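Local atomic coordinates of beta-glucanase (PDB entry 4LE4), a protein that probably hydrolyses beta-glucans, as a fungal family 131 glycoside hydrolase built on a concanavalin-type beta-sandwich. Residues S38-S41 with A42-L46; I64-D67 with N68-W72; L101-D105 with I106-A110; E126-S129 with G130-G134. All coordinates share one frame; numbering follows the deposited sequence.

Contact 1: S38-S41 with A42-L46; sequences SPVS and AYVNL
Val40 O takes two backbone donors at the bend that leads into strand 44-47 of the beta-sandwich, showing how one carbonyl can gather the amides of residues that follow it. Val44 N reaches Val40 O at 2.9 Å, nearly along the C=O axis, whereas Tyr43 N comes at 2.8 Å from above the carbonyl plane. One residue earlier, Ala42 N bonds to Pro39 O at 3.0 Å, which closes a beta turn. A side chain ties the start of the loop to its end: Tyr43 OH accepts from Ser38 N at 3.0 Å, with an N-H...O angle of 159°. With CG anti to the carbonyl carbon (chi1 -48°), the tyrosine ring runs back along the loop toward Ser38. The hydroxyl bonds to Thr69 OG1 as well, and so does Ser38 OG, fastening the turn to the loop that follows strand 61-66. With a phenylalanine at Tyr43, Ser38 N would probably lose its acceptor and Thr69 one of its partners. Packing completes the contact. Val40 CG2 lies 4.0 Å from Val44 CB, Ser38 CB touches the Ala42 methyl at 3.6 Å, and on one face of the Tyr43 ring Ala42 CB sits over the centre, 4.1 Å above the plane.

Contact 2: I64-D67 with N68-W72; sequences ITLD and NTAYW
Asp67 and Thr69 cross obliquely, carboxylate to hydroxyl, and their orientation shows how a single acidic oxygen can organise a turn. Asp67 OD1 accepts twice. Thr69 OG1 donates to it at 2.6 Å on the syn lone pair, the side facing OD2, while Thr69 N donates at 2.7 Å from above the carboxylate plane, 44° out of it. The second bond makes an Asx turn. It is possible because Asp67 CG lies between its own backbone N and carbonyl carbon (chi1 69°), folding the carboxylate over the following residues. Thr69 adopts the same kind of rotamer (chi1 69°), which turns OG1 back to the oxygen that Thr69 N already holds. Next to this polar pair, Ala70 N bonds to Asp67 O at 3.2 Å and closes a type I beta turn. Ala70 then forms the centre of an inverse gamma turn, with a weak bond from Tyr71 N to Thr69 O. Its methyl points back to the strand end and meets Leu66 CD2 at 4.0 Å. The turn ends strand 61-66, which pairs with strands 44-47 and 222-233; Arg78, at the start of strand 78-84, hydrogen-bonds to Asp67 O, and Leu66 packs against Phe224 of strand 222-233.

Contact 3: L101-D105 with I106-A110; sequences LMRKD and INAPA
The guanidinium of Arg103 meets the methyl of Ala108 obliquely, CB lying 3.7 Å from NH1, while Asp105 OD1 lies close to the guanidinium plane. That acidic oxygen forms a salt bridge with NH1 at 3.2 Å and is approached on its anti side, 32° out of the carboxylate plane. NH1 also makes a weak bond to Lys104 O, and the group has Trp157 as a further partner, by a cation-pi contact and through its carbonyl, which accepts from NH2. The arginine's aliphatic chain meets the puckered ring of Pro109, crossing it at about a right angle, so that CD rests 3.9 Å from Pro109 CG. Arg103 can do both because CG stands between its backbone N and carbonyl carbon (chi1 74°) and the chain is extended from there to NE. With an alanine here, Asp105 would probably be left without its charged mate and Pro109 would lose the CD part of its packing.

The backbone illustrates a type II beta turn, from Asp105 to Ala108, whose ends are joined through a water, not by a direct bond. Water 2 receives from Ala108 N at 3.0 Å and donates to Asp105 O at 3.2 Å. Water 1 accepts from Lys104 N at 2.9 Å and can donate to Ile106 O. The Ala108 methyl presses to 3.2 Å from Lys104 O. The turn follows strand 94-102 at the surface. Asn107 binds Asp223 and Lys104 lies in cation-pi contact with Tyr225, both on strand 222-233, while Pro109 packs on Phe224 of that strand and on His115 of strand 115-120.

Contact 4: E126-S129 with G130-G134; sequences ELKS and GWLSG
Lys128 and Leu132 make the apolar part of this contact, where the chain turns aside on leaving strand 125-129. Leu132 CD2 lies 4.3 Å from Lys128 CD and 3.9 Å from Ser129 O, so one branch of the leucine touches both the aliphatic shaft of the lysine and the strand's final carbonyl. The charged interactions belong to the end of that shaft. Extended beyond CG (chi2 -168°), Lys128 carries NZ to a salt bridge with Glu114, and a long one, 3.9 Å, runs from NZ to Glu126 OE2. A side-chain hydrogen bond forms inside the loop: Trp131 NE1 donates to Gly134 O at 3.0 Å. The acceptor lies in the indole plane, but the N-H comes from above the carbonyl plane, 58° out of it. Arg214 grips the same tryptophan twice, by a cation-pi contact and by a bond from NH2 to Trp131 O. Steric constraint explains the glycine. At the backbone angles of Gly130 any CB would come within 2.5 Å of Ser129 O, so a residue without a side chain is needed. The arrangement is a loop that leaves strand 125-129 through a glycine, in one antiparallel sheet of the concanavalin-type sandwich.

Taken together, the four contacts illustrate how sandwich loops are secured by local means that vary with position. Contacts 1, 2 and 4 are partly buried, whereas contact 3 is a surface contact. Contacts 1 and 2 concern neighbouring strands of one sheet and touch directly, Tyr43 O lying 2.8 Å from Thr65 N; neutral hydroxyls and backbone bonds dominate there, with a single carboxylate. Contact 3 reaches the same sheet but adds a salt bridge and, distinctively, bridging waters. Contact 4 belongs to the other sheet and joins aliphatic packing and a glycine to a lysine salt bridge outside its segments. Contacts 3 and 4 meet between the sheets, where Leu101 CD2 lies 4.1 Å from Leu127 CD1.

Contact 1: S38-S41 with A42-L46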
# COMPACT_ATOMS: atom_id res chain seq x y z
N SER A 38 19.52 0.56 -7.54
CA SER A 38 20.08 -0.59 -6.81
C SER A 38 19.31 -1.89 -7.05
O SER A 38 18.25 -1.88 -7.68
CB SER A 38 20.09 -0.30 -5.30
OG SER A 38 20.81 0.88 -4.99
N PRO A 39 19.85 -3.03 -6.59
CA PRO A 39 19.22 -4.35 -6.74
C PRO A 39 17.99 -4.41 -5.84
O PRO A 39 17.85 -3.62 -4.91
CB PRO A 39 20.32 -5.31 -6.27
CG PRO A 39 21.60 -4.59 -6.68
CD PRO A 39 21.27 -3.18 -6.19
N VAL A 40 17.11 -5.37 -6.10
CA VAL A 40 15.87 -5.44 -5.33
C VAL A 40 16.06 -5.52 -3.81
O VAL A 40 15.30 -4.92 -3.07
CB VAL A 40 14.98 -6.62 -5.83
CG1 VAL A 40 15.64 -7.98 -5.51
CG2 VAL A 40 13.57 -6.55 -5.19
N SER A 41 17.08 -6.24 -3.33
CA SER A 41 17.27 -6.35 -1.88
C SER A 41 17.55 -5.02 -1.18
O SER A 41 17.51 -4.93 0.05
CB SER A 41 18.35 -7.40 -1.55
OG SER A 41 19.60 -7.01 -2.04
N ALA A 42 17.81 -3.97 -1.95
CA ALA A 42 17.97 -2.65 -1.34
C ALA A 42 16.59 -2.04 -1.03
O ALA A 42 16.47 -1.18 -0.15
CB ALA A 42 18.69 -1.71 -2.30
N TYR A 43 15.57 -2.50 -1.77
CA TYR A 43 14.22 -1.93 -1.65
C TYR A 43 13.09 -2.80 -1.12
O TYR A 43 12.13 -2.29 -0.53
CB TYR A 43 13.80 -1.40 -3.03
CG TYR A 43 14.82 -0.56 -3.72
CD1 TYR A 43 15.32 0.58 -3.11
CD2 TYR A 43 15.23 -0.88 -5.03
CE1 TYR A 43 16.21 1.39 -3.80
CE2 TYR A 43 16.12 -0.07 -5.70
CZ TYR A 43 16.60 1.06 -5.08
OH TYR A 43 17.47 1.87 -5.77
N VAL A 44 13.18 -4.11 -1.32
CA VAL A 44 12.11 -4.97 -0.88
C VAL A 44 12.72 -6.23 -0.25
O VAL A 44 13.58 -6.85 -0.84
CB VAL A 44 11.25 -5.41 -2.09
CG1 VAL A 44 10.01 -6.17 -1.58
CG2 VAL A 44 10.81 -4.19 -2.91
N ASN A 45 12.28 -6.57 0.95
CA ASN A 45 12.78 -7.77 1.63
C ASN A 45 11.61 -8.42 2.33
O ASN A 45 10.79 -7.73 2.93
CB ASN A 45 13.87 -7.41 2.65
CG ASN A 45 15.14 -6.93 1.99
OD1 ASN A 45 15.37 -5.72 1.84
ND2 ASN A 45 15.97 -7.87 1.57
N LEU A 46 11.53 -9.75 2.25
CA LEU A 46 10.42 -10.47 2.86
C LEU A 46 10.88 -11.20 4.11
O LEU A 46 12.02 -11.68 4.18
CB LEU A 46 9.87 -11.54 1.89
CG LEU A 46 9.54 -11.12 0.46
CD1 LEU A 46 9.08 -12.33 -0.37
CD2 LEU A 46 8.42 -10.05 0.52

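Contact 2: I64-D67 with N68-W72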
# COMPACT_ATOMS: atom_id res chain seq x y z
N ILE A 64 9.47 -2.51 2.67
CA ILE A 64 9.70 -1.70 1.49
C ILE A 64 10.51 -0.51 1.97
O ILE A 64 10.15 0.17 2.93
CB ILE A 64 8.35 -1.28 0.83
CG1 ILE A 64 7.76 -2.53 0.16
CG2 ILE A 64 8.58 -0.20 -0.23
CD1 ILE A 64 6.42 -2.33 -0.54
N THR A 65 11.63 -0.29 1.31
CA THR A 65 12.58 0.74 1.70
C THR A 65 12.88 1.84 0.69
O THR A 65 13.04 1.58 -0.50
CB THR A 65 13.93 0.06 2.03
OG1 THR A 65 13.75 -0.82 3.15
CG2 THR A 65 15.02 1.08 2.34
N LEU A 66 12.97 3.06 1.17
CA LEU A 66 13.37 4.17 0.33
C LEU A 66 14.74 4.50 0.87
O LEU A 66 14.90 4.70 2.09
CB LEU A 66 12.49 5.40 0.54
CG LEU A 66 11.03 5.28 0.14
CD1 LEU A 66 10.27 6.60 0.45
CD2 LEU A 66 11.01 4.98 -1.35
N ASP A 67 15.73 4.54 0.00
CA ASP A 67 17.07 4.91 0.46
C ASP A 67 17.59 6.01 -0.45
O ASP A 67 16.81 6.56 -1.21
CB ASP A 67 18.02 3.69 0.50
CG ASP A 67 18.38 3.13 -0.88
OD1 ASP A 67 18.10 3.76 -1.93
OD2 ASP A 67 19.00 2.04 -0.91
N ASN A 68 18.88 6.33 -0.40
CA ASN A 68 19.38 7.41 -1.23
C ASN A 68 19.33 7.19 -2.73
O ASN A 68 19.46 8.14 -3.50
CB ASN A 68 20.81 7.79 -0.85
CG ASN A 68 20.91 8.32 0.57
OD1 ASN A 68 20.11 9.16 1.00
ND2 ASN A 68 21.91 7.82 1.31
N THR A 69 19.11 5.94 -3.14
CA THR A 69 19.07 5.62 -4.57
C THR A 69 17.66 5.33 -5.11
O THR A 69 17.50 4.97 -6.28
CB THR A 69 19.89 4.36 -4.85
OG1 THR A 69 19.21 3.24 -4.27
CG2 THR A 69 21.28 4.48 -4.17
N ALA A 70 16.66 5.48 -4.26
CA ALA A 70 15.28 5.17 -4.64
C ALA A 70 14.61 6.20 -5.54
O ALA A 70 13.54 6.70 -5.21
CB ALA A 70 14.45 4.94 -3.39
N TYR A 71 15.23 6.46 -6.69
CA TYR A 71 14.69 7.42 -7.65
C TYR A 71 14.49 6.70 -8.97
O TYR A 71 15.41 6.05 -9.47
CB TYR A 71 15.67 8.59 -7.84
CG TYR A 71 15.72 9.50 -6.64
CD1 TYR A 71 14.82 10.57 -6.52
CD2 TYR A 71 16.62 9.26 -5.61
CE1 TYR A 71 14.82 11.37 -5.41
CE2 TYR A 71 16.61 10.06 -4.48
CZ TYR A 71 15.71 11.12 -4.39
OH TYR A 71 15.67 11.89 -3.26
N TRP A 72 13.28 6.80 -9.53
CA TRP A 72 12.95 6.13 -10.78
C TRP A 72 12.80 7.09 -11.95
O TRP A 72 12.20 8.16 -11.82
CB TRP A 72 11.63 5.35 -10.62
CG TRP A 72 11.15 4.64 -11.87
CD1 TRP A 72 11.79 3.62 -12.54
CD2 TRP A 72 9.94 4.89 -12.60
NE1 TRP A 72 11.04 3.23 -13.63
CE2 TRP A 72 9.90 4.00 -13.69
CE3 TRP A 72 8.88 5.81 -12.43
CZ2 TRP A 72 8.85 3.99 -14.61
CZ3 TRP A 72 7.83 5.79 -13.35
CH2 TRP A 72 7.82 4.89 -14.42

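Contact 3: L101-D105 with I106-A110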
# COMPACT_ATOMS: atom_id res chain seq x y z
N LEU A 101 -0.41 -2.14 6.76
CA LEU A 101 0.78 -1.30 6.77
C LEU A 101 1.25 -0.99 8.19
O LEU A 101 0.43 -0.79 9.07
CB LEU A 101 0.42 0.02 6.08
CG LEU A 101 1.47 1.13 6.01
CD1 LEU A 101 2.58 0.73 5.05
CD2 LEU A 101 0.75 2.43 5.52
N MET A 102 2.57 -0.87 8.39
CA MET A 102 3.09 -0.55 9.74
C MET A 102 4.43 0.17 9.58
O MET A 102 5.13 -0.03 8.59
CB MET A 102 3.28 -1.87 10.54
CG MET A 102 3.93 -1.78 11.95
SD MET A 102 5.76 -1.79 11.86
CE MET A 102 6.10 -3.58 11.56
N ARG A 103 4.74 1.07 10.50
CA ARG A 103 6.05 1.70 10.47
C ARG A 103 6.63 1.44 11.88
O ARG A 103 5.90 1.18 12.84
CB ARG A 103 5.96 3.22 10.30
CG ARG A 103 5.50 3.90 11.58
CD ARG A 103 5.52 5.44 11.44
NE ARG A 103 5.10 6.08 12.68
CZ ARG A 103 5.89 6.30 13.74
NH1 ARG A 103 7.16 5.92 13.73
NH2 ARG A 103 5.39 6.90 14.81
N LYS A 104 7.95 1.51 11.99
CA LYS A 104 8.64 1.37 13.27
C LYS A 104 9.28 2.75 13.59
O LYS A 104 9.17 3.69 12.80
CB LYS A 104 9.76 0.32 13.15
CG LYS A 104 9.26 -1.10 12.91
CD LYS A 104 10.45 -2.10 12.80
CE LYS A 104 9.99 -3.54 12.54
NZ LYS A 104 9.23 -4.12 13.69
N ASP A 105 9.94 2.88 14.73
CA ASP A 105 10.61 4.13 15.02
C ASP A 105 12.00 4.14 14.34
O ASP A 105 12.57 5.20 14.11
CB ASP A 105 10.75 4.33 16.54
CG ASP A 105 9.50 4.92 17.16
OD1 ASP A 105 8.81 5.72 16.47
OD2 ASP A 105 9.22 4.60 18.33
N ILE A 106 12.55 2.96 14.01
CA ILE A 106 13.84 2.90 13.33
C ILE A 106 13.54 3.10 11.84
O ILE A 106 12.61 2.47 11.31
CB ILE A 106 14.55 1.53 13.51
CG1 ILE A 106 15.03 1.38 14.95
CG2 ILE A 106 15.72 1.42 12.54
CD1 ILE A 106 16.09 2.38 15.36
N ASN A 107 14.29 3.97 11.20
CA ASN A 107 14.07 4.29 9.79
C ASN A 107 12.59 4.66 9.58
O ASN A 107 11.95 4.22 8.63
CB ASN A 107 14.44 3.10 8.90
CG ASN A 107 15.90 2.79 8.97
OD1 ASN A 107 16.70 3.67 9.28
ND2 ASN A 107 16.27 1.56 8.66
N ALA A 108 12.07 5.46 10.50
CA ALA A 108 10.67 5.88 10.38
C ALA A 108 10.50 6.86 9.23
O ALA A 108 11.39 7.65 8.93
CB ALA A 108 10.22 6.53 11.68
N PRO A 109 9.34 6.84 8.57
CA PRO A 109 9.15 7.80 7.47
C PRO A 109 9.26 9.23 8.02
O PRO A 109 8.81 9.53 9.13
CB PRO A 109 7.74 7.47 6.95
CG PRO A 109 7.08 6.76 8.07
CD PRO A 109 8.21 5.90 8.64
N ALA A 110 9.89 10.10 7.24
CA ALA A 110 10.09 11.50 7.64
C ALA A 110 8.74 12.23 7.74
O ALA A 110 7.98 12.25 6.76
CB ALA A 110 10.96 12.19 6.61
O HOH W 1 9.87 2.06 9.82
O HOH W 2 13.99 7.22 12.06

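Contact 4: E126-S129 with G130-G134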
# COMPACT_ATOMS: atom_id res chain seq x y z
N GLU A 126 -5.89 7.00 -1.96
CA GLU A 126 -4.54 6.63 -1.51
C GLU A 126 -4.46 6.97 -0.02
O GLU A 126 -5.41 7.56 0.54
CB GLU A 126 -3.53 7.52 -2.23
CG GLU A 126 -3.67 9.04 -1.87
CD GLU A 126 -3.01 9.99 -2.87
OE1 GLU A 126 -1.91 9.65 -3.34
OE2 GLU A 126 -3.56 11.09 -3.18
N LEU A 127 -3.36 6.58 0.63
CA LEU A 127 -3.13 7.04 1.99
C LEU A 127 -2.02 8.08 1.82
O LEU A 127 -1.30 8.09 0.81
CB LEU A 127 -2.61 5.94 2.93
CG LEU A 127 -3.51 4.72 3.12
CD1 LEU A 127 -2.87 3.81 4.20
CD2 LEU A 127 -4.92 5.13 3.50
N LYS A 128 -1.90 8.98 2.79
CA LYS A 128 -0.84 9.97 2.78
C LYS A 128 -0.33 10.11 4.18
O LYS A 128 -1.01 9.79 5.16
CB LYS A 128 -1.35 11.34 2.31
CG LYS A 128 -1.65 11.40 0.83
CD LYS A 128 -1.85 12.84 0.38
CE LYS A 128 -2.02 12.91 -1.13
NZ LYS A 128 -1.95 14.30 -1.63
N SER A 129 0.90 10.60 4.30
CA SER A 129 1.45 10.82 5.61
C SER A 129 2.46 11.97 5.46
O SER A 129 2.87 12.32 4.35
CB SER A 129 2.14 9.56 6.14
OG SER A 129 3.42 9.34 5.53
N GLY A 130 2.86 12.54 6.60
CA GLY A 130 3.82 13.62 6.57
C GLY A 130 3.22 15.00 6.35
O GLY A 130 2.02 15.17 6.27
N TRP A 131 4.10 15.98 6.30
CA TRP A 131 3.75 17.38 6.14
C TRP A 131 3.34 17.63 4.70
O TRP A 131 4.16 17.58 3.80
CB TRP A 131 4.97 18.20 6.58
CG TRP A 131 4.87 19.67 6.46
CD1 TRP A 131 3.75 20.41 6.14
CD2 TRP A 131 5.93 20.60 6.65
NE1 TRP A 131 4.08 21.75 6.12
CE2 TRP A 131 5.40 21.90 6.42
CE3 TRP A 131 7.28 20.46 6.99
CZ2 TRP A 131 6.19 23.06 6.53
CZ3 TRP A 131 8.06 21.61 7.09
CH2 TRP A 131 7.51 22.89 6.86
N LEU A 132 2.06 17.86 4.49
CA LEU A 132 1.49 18.06 3.17
C LEU A 132 1.56 19.49 2.64
O LEU A 132 2.08 19.73 1.56
CB LEU A 132 0.02 17.63 3.17
CG LEU A 132 -0.36 16.26 3.72
CD1 LEU A 132 -1.86 15.96 3.41
CD2 LEU A 132 0.51 15.20 3.08
N SER A 133 1.02 20.44 3.40
CA SER A 133 0.99 21.84 3.01
C SER A 133 0.83 22.73 4.23
O SER A 133 0.62 22.25 5.35
CB SER A 133 -0.17 22.10 2.05
OG SER A 133 -1.38 21.61 2.61
N GLY A 134 0.91 24.04 3.99
CA GLY A 134 0.77 24.98 5.09
C GLY A 134 1.96 24.93 6.02
O GLY A 134 3.07 24.58 5.63